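Local atomic coordinates of glycoside Hydrolase Family 43_12 (Metagenome, PDB entry 7JVH), a protein that probably hydrolyses glycosidic bonds in plant cell-wall polysaccharides such as xylan or arabinoxylan, as a member of glycoside hydrolase family 43 subfamily 12. Residues N102-T107 / M150-K155. Numbering follows the deposited sequence.
Sequences NVLDRT and MVVKTK
Val103 and Leu104 meet Met150 and Val152 where two neighbouring blades of the five-bladed β-propeller of family 43 come together. The chain turns a corner at Val103, just past strand 98-102, an edge strand of its four-stranded sheet, while Met150 and Val152 sit on strand 148-154 of the next sheet. No hydrogen bond crosses; the two pieces of backbone stay well apart, 8.5 Å from Val103 CA to Val152 CA, and aliphatic side chains bridge the gap.

Leu104 does most of the touching. Its first bond out of the backbone does not aim at the strand, but with CG anti to its own carbonyl carbon (chi1 -52°) and an extended chi2 the forked end comes across. Both prongs close on one methyl: the CE of Met150, a selenomethionine, lies 3.7 Å from Leu104 CD1 and equally near CD2. Met150 leaves the strand with CG between its backbone N and carbonyl carbon (chi1 64°), then bends at chi2 and chi3, and this hooked chain brings CE up to meet the leucine tip to tip.

Two residues along the strand, Val152 points the same way and lies obliquely across both partners. CG1 stands 4.0 Å from Leu104 CD2, while CG2 makes its nearer contact with Val103 and lies slightly farther from the same leucine methyl. Val86 and Ile88 of strand 85-91, in the same sheet as strand 98-102, pack on Val103, and Val86 also on Leu104; Trp161, in the loop after strand 148-154, touches Val103 as well. Polar links run nearby, with Arg106 forming a salt bridge to Asp163 and hydrogen-bonding the carbonyl of Trp161. At the corner itself, Val103 CG1 reaches the second valine methyl, Val152 CG2, at 3.8 Å.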
ATOM      1  N   ASN A 102      -9.690   0.762  -7.814  1.00 42.95           N
ATOM      2  CA  ASN A 102      -8.405   1.418  -7.698  1.00 51.21           C
ATOM      3  C   ASN A 102      -8.494   2.676  -8.563  1.00 56.13           C
ATOM      4  O   ASN A 102      -8.883   2.591  -9.726  1.00 65.20           O
ATOM      5  CB  ASN A 102      -7.283   0.486  -8.173  1.00 49.76           C
ATOM      6  CG  ASN A 102      -7.170  -0.783  -7.334  1.00 61.52           C
ATOM      7  OD1 ASN A 102      -6.344  -0.857  -6.424  1.00 70.24           O
ATOM      8  ND2 ASN A 102      -8.008  -1.786  -7.625  1.00 61.66           N
ATOM      9  N   VAL A 103      -8.157   3.838  -7.987  1.00 55.23           N
ATOM     10  CA  VAL A 103      -8.409   5.132  -8.632  1.00 55.28           C
ATOM     11  C   VAL A 103      -7.649   5.276  -9.948  1.00 57.55           C
ATOM     12  O   VAL A 103      -8.210   5.753 -10.940  1.00 69.74           O
ATOM     13  CB  VAL A 103      -8.131   6.336  -7.688  1.00 58.17           C
ATOM     14  CG1 VAL A 103      -8.274   7.660  -8.421  1.00 64.87           C
ATOM     15  CG2 VAL A 103      -9.057   6.284  -6.482  1.00 63.45           C
ATOM     16  N   LEU A 104      -6.382   4.851  -9.958  1.00 49.61           N
ATOM     17  CA  LEU A 104      -5.553   4.873 -11.162  1.00 55.21           C
ATOM     18  C   LEU A 104      -5.519   3.470 -11.759  1.00 54.91           C
ATOM     19  O   LEU A 104      -4.632   2.670 -11.441  1.00 60.82           O
ATOM     20  CB  LEU A 104      -4.136   5.383 -10.844  1.00 55.69           C
ATOM     21  CG  LEU A 104      -4.041   6.719 -10.084  1.00 52.56           C
ATOM     22  CD1 LEU A 104      -2.599   7.135  -9.892  1.00 61.48           C
ATOM     23  CD2 LEU A 104      -4.791   7.837 -10.784  1.00 57.74           C
ATOM     24  N   ASP A 105      -6.499   3.183 -12.627  1.00 51.16           N
ATOM     25  CA  ASP A 105      -6.673   1.865 -13.234  1.00 48.70           C
ATOM     26  C   ASP A 105      -6.581   1.812 -14.767  1.00 46.66           C
ATOM     27  O   ASP A 105      -6.758   0.749 -15.366  1.00 62.76           O
ATOM     28  CB  ASP A 105      -7.996   1.239 -12.759  1.00 54.34           C
ATOM     29  CG  ASP A 105      -9.220   2.081 -13.100  1.00 61.12           C
ATOM     30  OD1 ASP A 105      -9.071   3.188 -13.648  1.00 66.20           O
ATOM     31  OD2 ASP A 105     -10.342   1.617 -12.829  1.00 65.45           O
ATOM     32  N   ARG A 106      -6.310   2.956 -15.402  1.00 59.40           N
ATOM     33  CA  ARG A 106      -6.029   3.009 -16.831  1.00 51.07           C
ATOM     34  C   ARG A 106      -4.561   3.363 -17.031  1.00 68.28           C
ATOM     35  O   ARG A 106      -3.959   4.064 -16.209  1.00 74.82           O
ATOM     36  CB  ARG A 106      -6.917   4.038 -17.526  1.00 58.77           C
ATOM     37  CG  ARG A 106      -8.397   3.714 -17.479  1.00 54.02           C
ATOM     38  CD  ARG A 106      -9.200   4.631 -18.384  1.00 59.46           C
ATOM     39  NE  ARG A 106      -9.017   6.045 -18.041  1.00 77.49           N
ATOM     40  CZ  ARG A 106      -9.601   6.669 -17.017  1.00 73.38           C
ATOM     41  NH1 ARG A 106     -10.429   6.021 -16.210  1.00 65.99           N
ATOM     42  NH2 ARG A 106      -9.356   7.953 -16.802  1.00 72.56           N
ATOM     43  N   THR A 107      -3.984   2.850 -18.129  1.00 70.24           N
ATOM     44  CA  THR A 107      -2.606   3.136 -18.514  1.00 59.51           C
ATOM     45  C   THR A 107      -2.389   4.614 -18.810  1.00 64.41           C
ATOM     46  O   THR A 107      -1.294   5.119 -18.633  1.00 73.64           O
ATOM     47  CB  THR A 107      -2.181   2.241 -19.692  1.00 66.63           C
ATOM     48  OG1 THR A 107      -2.186   0.880 -19.235  1.00 61.26           O
ATOM     49  CG2 THR A 107      -0.776   2.574 -20.186  1.00 62.34           C
HETATM   50  N   MSE A 150       0.263  15.567  -9.627  1.00 52.01           N
HETATM   51  CA  MSE A 150      -0.865  15.445 -10.535  1.00 56.32           C
HETATM   52  C   MSE A 150      -2.142  15.196  -9.744  1.00 58.50           C
HETATM   53  O   MSE A 150      -2.090  14.684  -8.629  1.00 59.28           O
HETATM   54  CB  MSE A 150      -0.630  14.299 -11.527  1.00 54.97           C
HETATM   55  CG  MSE A 150      -0.551  12.925 -10.894  1.00 51.51           C
HETATM   56 SE   MSE A 150      -2.329  12.091 -10.815  1.00 75.44          SE
HETATM   57  CE  MSE A 150      -2.160  10.325 -11.669  1.00 61.19           C
ATOM     58  N   VAL A 151      -3.282  15.534 -10.355  1.00 54.49           N
ATOM     59  CA  VAL A 151      -4.586  15.329  -9.750  1.00 55.06           C
ATOM     60  C   VAL A 151      -5.561  14.708 -10.758  1.00 54.31           C
ATOM     61  O   VAL A 151      -5.503  15.010 -11.950  1.00 62.46           O
ATOM     62  CB  VAL A 151      -5.149  16.653  -9.159  1.00 56.33           C
ATOM     63  CG1 VAL A 151      -5.392  17.693 -10.230  1.00 50.21           C
ATOM     64  CG2 VAL A 151      -6.431  16.401  -8.372  1.00 58.29           C
ATOM     65  N   VAL A 152      -6.431  13.820 -10.266  1.00 66.49           N
ATOM     66  CA  VAL A 152      -7.540  13.257 -11.041  1.00 67.09           C
ATOM     67  C   VAL A 152      -8.870  13.544 -10.328  1.00 68.56           C
ATOM     68  O   VAL A 152      -8.907  13.713  -9.108  1.00 59.70           O
ATOM     69  CB  VAL A 152      -7.379  11.740 -11.280  1.00 57.48           C
ATOM     70  CG1 VAL A 152      -6.079  11.429 -12.010  1.00 64.10           C
ATOM     71  CG2 VAL A 152      -7.418  10.977  -9.983  1.00 56.45           C
ATOM     72  N   LYS A 153      -9.952  13.597 -11.110  1.00 73.57           N
ATOM     73  CA  LYS A 153     -11.261  14.040 -10.639  1.00 76.22           C
ATOM     74  C   LYS A 153     -12.382  13.098 -11.039  1.00 75.40           C
ATOM     75  O   LYS A 153     -12.258  12.351 -11.994  1.00 78.97           O
ATOM     76  CB  LYS A 153     -11.579  15.432 -11.194  1.00 77.25           C
ATOM     77  CG  LYS A 153     -10.554  16.481 -10.829  1.00 78.81           C
ATOM     78  CD  LYS A 153     -11.084  17.894 -10.976  1.00 77.59           C
ATOM     79  CE  LYS A 153     -11.443  18.277 -12.381  1.00 76.80           C
ATOM     80  NZ  LYS A 153     -11.985  19.657 -12.375  1.00 78.52           N
ATOM     81  N   THR A 154     -13.492  13.178 -10.300  1.00 74.28           N
ATOM     82  CA  THR A 154     -14.712  12.428 -10.593  1.00 74.05           C
ATOM     83  C   THR A 154     -15.911  12.998  -9.848  1.00 83.45           C
ATOM     84  O   THR A 154     -15.762  13.606  -8.791  1.00 92.16           O
ATOM     85  CB  THR A 154     -14.569  10.934 -10.236  1.00 69.19           C
ATOM     86  OG1 THR A 154     -15.734  10.237 -10.677  1.00 72.32           O
ATOM     87  CG2 THR A 154     -14.413  10.728  -8.744  1.00 62.24           C
ATOM     88  N   LYS A 155     -17.104  12.796 -10.420  1.00 82.39           N
ATOM     89  CA  LYS A 155     -18.367  13.066  -9.736  1.00 81.98           C
ATOM     90  C   LYS A 155     -18.861  11.899  -8.861  1.00 81.65           C
ATOM     91  O   LYS A 155     -19.703  12.104  -7.990  1.00 86.59           O
ATOM     92  CB  LYS A 155     -19.456  13.444 -10.750  1.00 87.09           C
ATOM     93  CG  LYS A 155     -19.186  14.729 -11.522  1.00 93.75           C
ATOM     94  CD  LYS A 155     -19.239  15.980 -10.633  1.00 91.48           C
ATOM     95  CE  LYS A 155     -20.478  16.834 -10.859  1.00 87.09           C
ATOM     96  NZ  LYS A 155     -20.219  18.250 -10.470  1.00 86.48           N
TER